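Local coordinates for protein esterase E25 (Uncultured bacterium, PDB 4Q05) that probably hydrolyses carboxylic esters, as a dimeric bacterial member of the hormone-sensitive lipase family with the alpha/beta hydrolase fold, at residues R163-M171 with D182-L191. Residues are numbered along the deposited sequence; the frame is centred on the assembly and turned at random.
Sequences RVLSIDYRM and DDVFTVYQHL
Arg-170 and Asp-183 form a salt bridge where strand 164-168 of the alpha/beta hydrolase sheet runs out into a loop against helix segment 182-191, which packs on the sheet, running roughly antiparallel to the strand. The guanidinium grips the carboxylate side-on, Arg-170 NE donating to Asp-183 OD2 and Arg-170 NH2 to Asp-183 OD1, both at 3.0 Å. Both oxygens lie close to the guanidinium plane, yet the two groups are turned 40° apart, and NH2 meets OD1 from above the carboxylate plane. A bend at chi3 (-60°) curls the arginine chain round Asp-183 OD2 and brings its NE/NH2 edge to the carboxylate.

OD2 is held twice: NE takes its syn side, while Arg-170 N reaches Asp-183 OD2 on the anti side at 2.8 Å, with a fairly straight bond (162°). The carboxylate thus fixes both the loop backbone and the arginine tip; an alanine in place of this aspartate would probably leave the guanidinium without its countercharge and the amide of Arg-170 without its acceptor.

Toward the start of the strand the contact becomes apolar. Leu-165 CD2 meets Val-187 CG1 and Leu-191 CD1 tip to tip, each at 4.0 Å, and Ile-167 CD1 reaches Val-187 CG1 at 3.9 Å while also touching Val-184 CG1. The Tyr-169 side chain lies alongside Val-184, then leads away to stack on His-137 and hydrogen-bond through OH to the His-137 backbone O, beside the probable nucleophile elbow around Ser-206. At the loop, a water donates to Asp-168 O at 2.8 Å and, weakly, to Asp-183 OD2.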
loop_
_atom_site.group_PDB
_atom_site.type_symbol
_atom_site.label_atom_id
_atom_site.label_comp_id
_atom_site.label_asym_id
_atom_site.label_seq_id
_atom_site.Cartn_x
_atom_site.Cartn_y
_atom_site.Cartn_z
ATOM N N ARG A 163 -23.104 -7.563 -12.526
ATOM C CA ARG A 163 -22.897 -8.270 -13.782
ATOM C C ARG A 163 -21.569 -7.849 -14.359
ATOM O O ARG A 163 -21.209 -6.679 -14.308
ATOM C CB ARG A 163 -23.995 -7.938 -14.793
ATOM C CG ARG A 163 -25.363 -8.447 -14.397
ATOM C CD ARG A 163 -26.393 -8.139 -15.481
ATOM N NE ARG A 163 -27.722 -8.545 -15.051
ATOM C CZ ARG A 163 -28.520 -7.797 -14.296
ATOM N NH1 ARG A 163 -28.131 -6.585 -13.900
ATOM N NH2 ARG A 163 -29.710 -8.258 -13.945
ATOM N N VAL A 164 -20.861 -8.814 -14.924
ATOM C CA VAL A 164 -19.592 -8.567 -15.559
ATOM C C VAL A 164 -19.655 -8.960 -17.026
ATOM O O VAL A 164 -20.258 -9.964 -17.393
ATOM C CB VAL A 164 -18.476 -9.382 -14.892
ATOM C CG1 VAL A 164 -17.166 -9.154 -15.614
ATOM C CG2 VAL A 164 -18.366 -9.003 -13.417
ATOM N N LEU A 165 -19.039 -8.140 -17.860
ATOM C CA LEU A 165 -18.827 -8.469 -19.254
ATOM C C LEU A 165 -17.313 -8.566 -19.440
ATOM O O LEU A 165 -16.605 -7.559 -19.374
ATOM C CB LEU A 165 -19.415 -7.374 -20.148
ATOM C CG LEU A 165 -19.164 -7.525 -21.658
ATOM C CD1 LEU A 165 -19.867 -8.766 -22.184
ATOM C CD2 LEU A 165 -19.649 -6.287 -22.395
ATOM N N SER A 166 -16.808 -9.778 -19.640
ATOM C CA SER A 166 -15.366 -9.955 -19.759
ATOM C C SER A 166 -14.953 -9.965 -21.216
ATOM O O SER A 166 -15.496 -10.717 -22.020
ATOM C CB SER A 166 -14.895 -11.235 -19.064
ATOM O OG SER A 166 -13.479 -11.243 -18.959
ATOM N N ILE A 167 -13.991 -9.117 -21.553
ATOM C CA ILE A 167 -13.560 -8.999 -22.932
ATOM C C ILE A 167 -12.412 -9.954 -23.267
ATOM O O ILE A 167 -11.326 -9.866 -22.712
ATOM C CB ILE A 167 -13.140 -7.565 -23.261
ATOM C CG1 ILE A 167 -14.274 -6.609 -22.861
ATOM C CG2 ILE A 167 -12.746 -7.473 -24.741
ATOM C CD1 ILE A 167 -13.963 -5.145 -23.064
ATOM N N ASP A 168 -12.679 -10.865 -24.189
ATOM C CA ASP A 168 -11.699 -11.838 -24.628
ATOM C C ASP A 168 -10.962 -11.225 -25.820
ATOM O O ASP A 168 -11.152 -11.612 -26.974
ATOM C CB ASP A 168 -12.431 -13.121 -25.003
ATOM C CG ASP A 168 -11.525 -14.160 -25.608
ATOM O OD1 ASP A 168 -10.292 -14.088 -25.432
ATOM O OD2 ASP A 168 -12.064 -15.067 -26.261
ATOM N N TYR A 169 -10.128 -10.241 -25.521
ATOM C CA TYR A 169 -9.477 -9.459 -26.550
ATOM C C TYR A 169 -8.405 -10.266 -27.245
ATOM O O TYR A 169 -7.810 -11.170 -26.654
ATOM C CB TYR A 169 -8.875 -8.188 -25.945
ATOM C CG TYR A 169 -8.114 -8.419 -24.651
ATOM C CD1 TYR A 169 -6.793 -8.841 -24.667
ATOM C CD2 TYR A 169 -8.723 -8.212 -23.415
ATOM C CE1 TYR A 169 -6.085 -9.048 -23.490
ATOM C CE2 TYR A 169 -8.022 -8.416 -22.222
ATOM C CZ TYR A 169 -6.701 -8.833 -22.274
ATOM O OH TYR A 169 -5.991 -9.023 -21.113
ATOM N N ARG A 170 -8.156 -9.927 -28.503
ATOM C CA ARG A 170 -7.154 -10.622 -29.299
ATOM C C ARG A 170 -5.767 -10.293 -28.767
ATOM O O ARG A 170 -5.478 -9.136 -28.442
ATOM C CB ARG A 170 -7.264 -10.208 -30.780
ATOM C CG ARG A 170 -8.492 -10.747 -31.526
ATOM C CD ARG A 170 -8.655 -10.066 -32.904
ATOM N NE ARG A 170 -8.813 -8.622 -32.755
ATOM C CZ ARG A 170 -8.306 -7.702 -33.575
ATOM N NH1 ARG A 170 -7.597 -8.063 -34.638
ATOM N NH2 ARG A 170 -8.513 -6.409 -33.326
ATOM N N MET A 171 -4.905 -11.303 -28.697
ATOM C CA MET A 171 -3.591 -11.141 -28.100
ATOM C C MET A 171 -2.473 -11.612 -29.024
ATOM O O MET A 171 -2.698 -12.433 -29.907
ATOM C CB MET A 171 -3.515 -11.953 -26.799
ATOM C CG MET A 171 -4.362 -11.421 -25.652
ATOM S SD MET A 171 -4.148 -12.462 -24.175
ATOM C CE MET A 171 -4.936 -13.977 -24.725
ATOM N N ASP A 182 -7.642 -2.316 -29.536
ATOM C CA ASP A 182 -8.757 -2.074 -30.456
ATOM C C ASP A 182 -10.025 -2.786 -29.999
ATOM O O ASP A 182 -11.114 -2.203 -29.994
ATOM C CB ASP A 182 -8.400 -2.522 -31.887
ATOM C CG ASP A 182 -7.367 -1.613 -32.553
ATOM O OD1 ASP A 182 -7.132 -0.488 -32.054
ATOM O OD2 ASP A 182 -6.790 -2.032 -33.577
ATOM N N ASP A 183 -9.876 -4.052 -29.624
ATOM C CA ASP A 183 -11.005 -4.840 -29.142
ATOM C C ASP A 183 -11.668 -4.240 -27.921
ATOM O O ASP A 183 -12.903 -4.165 -27.842
ATOM C CB ASP A 183 -10.580 -6.271 -28.839
ATOM C CG ASP A 183 -10.310 -7.065 -30.098
ATOM O OD1 ASP A 183 -10.567 -6.516 -31.190
ATOM O OD2 ASP A 183 -9.854 -8.223 -29.989
ATOM N N VAL A 184 -10.866 -3.807 -26.960
ATOM C CA VAL A 184 -11.463 -3.201 -25.783
ATOM C C VAL A 184 -12.200 -1.924 -26.174
ATOM O O VAL A 184 -13.340 -1.708 -25.774
ATOM C CB VAL A 184 -10.436 -2.949 -24.671
ATOM C CG1 VAL A 184 -11.084 -2.203 -23.535
ATOM C CG2 VAL A 184 -9.881 -4.286 -24.181
ATOM N N PHE A 185 -11.569 -1.096 -26.995
ATOM C CA PHE A 185 -12.226 0.125 -27.453
ATOM C C PHE A 185 -13.530 -0.179 -28.198
ATOM O O PHE A 185 -14.550 0.475 -27.984
ATOM C CB PHE A 185 -11.277 0.927 -28.336
ATOM C CG PHE A 185 -11.876 2.190 -28.874
ATOM C CD1 PHE A 185 -12.057 3.285 -28.052
ATOM C CD2 PHE A 185 -12.254 2.281 -30.201
ATOM C CE1 PHE A 185 -12.609 4.454 -28.542
ATOM C CE2 PHE A 185 -12.806 3.448 -30.700
ATOM C CZ PHE A 185 -12.979 4.536 -29.868
ATOM N N THR A 186 -13.492 -1.189 -29.063
ATOM C CA THR A 186 -14.664 -1.570 -29.853
ATOM C C THR A 186 -15.840 -1.919 -28.963
ATOM O O THR A 186 -16.951 -1.437 -29.165
ATOM C CB THR A 186 -14.343 -2.777 -30.766
ATOM O OG1 THR A 186 -13.432 -2.369 -31.787
ATOM C CG2 THR A 186 -15.595 -3.318 -31.420
ATOM N N VAL A 187 -15.594 -2.753 -27.958
ATOM C CA VAL A 187 -16.663 -3.145 -27.058
ATOM C C VAL A 187 -17.156 -1.950 -26.257
ATOM O O VAL A 187 -18.362 -1.746 -26.093
ATOM C CB VAL A 187 -16.214 -4.271 -26.104
ATOM C CG1 VAL A 187 -17.255 -4.491 -25.013
ATOM C CG2 VAL A 187 -15.987 -5.542 -26.884
ATOM N N TYR A 188 -16.225 -1.146 -25.763
ATOM C CA TYR A 188 -16.614 0.035 -24.994
ATOM C C TYR A 188 -17.497 0.987 -25.817
ATOM O O TYR A 188 -18.540 1.440 -25.344
ATOM C CB TYR A 188 -15.384 0.778 -24.477
ATOM C CG TYR A 188 -15.721 1.913 -23.543
ATOM C CD1 TYR A 188 -16.104 1.660 -22.228
ATOM C CD2 TYR A 188 -15.661 3.234 -23.972
ATOM C CE1 TYR A 188 -16.420 2.691 -21.365
ATOM C CE2 TYR A 188 -15.968 4.272 -23.117
ATOM C CZ TYR A 188 -16.342 3.993 -21.809
ATOM O OH TYR A 188 -16.654 5.017 -20.944
ATOM N N GLN A 189 -17.074 1.295 -27.041
ATOM C CA GLN A 189 -17.867 2.181 -27.895
ATOM C C GLN A 189 -19.262 1.633 -28.097
ATOM O O GLN A 189 -20.245 2.368 -28.022
ATOM C CB GLN A 189 -17.194 2.390 -29.252
ATOM C CG GLN A 189 -16.084 3.428 -29.224
ATOM C CD GLN A 189 -16.263 4.518 -30.281
ATOM O OE1 GLN A 189 -16.246 4.242 -31.491
ATOM N NE2 GLN A 189 -16.436 5.765 -29.827
ATOM N N HIS A 190 -19.352 0.333 -28.355
ATOM C CA HIS A 190 -20.650 -0.297 -28.535
ATOM C C HIS A 190 -21.528 -0.089 -27.316
ATOM O O HIS A 190 -22.706 0.237 -27.440
ATOM C CB HIS A 190 -20.500 -1.785 -28.828
ATOM C CG HIS A 190 -21.797 -2.532 -28.825
ATOM N ND1 HIS A 190 -22.638 -2.567 -29.914
ATOM C CD2 HIS A 190 -22.399 -3.275 -27.862
ATOM C CE1 HIS A 190 -23.703 -3.296 -29.628
ATOM N NE2 HIS A 190 -23.580 -3.741 -28.389
ATOM N N LEU A 191 -20.950 -0.278 -26.134
ATOM C CA LEU A 191 -21.706 -0.130 -24.902
ATOM C C LEU A 191 -22.253 1.283 -24.719
ATOM O O LEU A 191 -23.383 1.451 -24.265
ATOM C CB LEU A 191 -20.852 -0.543 -23.693
ATOM C CG LEU A 191 -20.481 -2.026 -23.653
ATOM C CD1 LEU A 191 -19.440 -2.290 -22.575
ATOM C CD2 LEU A 191 -21.730 -2.882 -23.433
HETATM O O HOH W 1 -11.866 -10.912 -29.610
#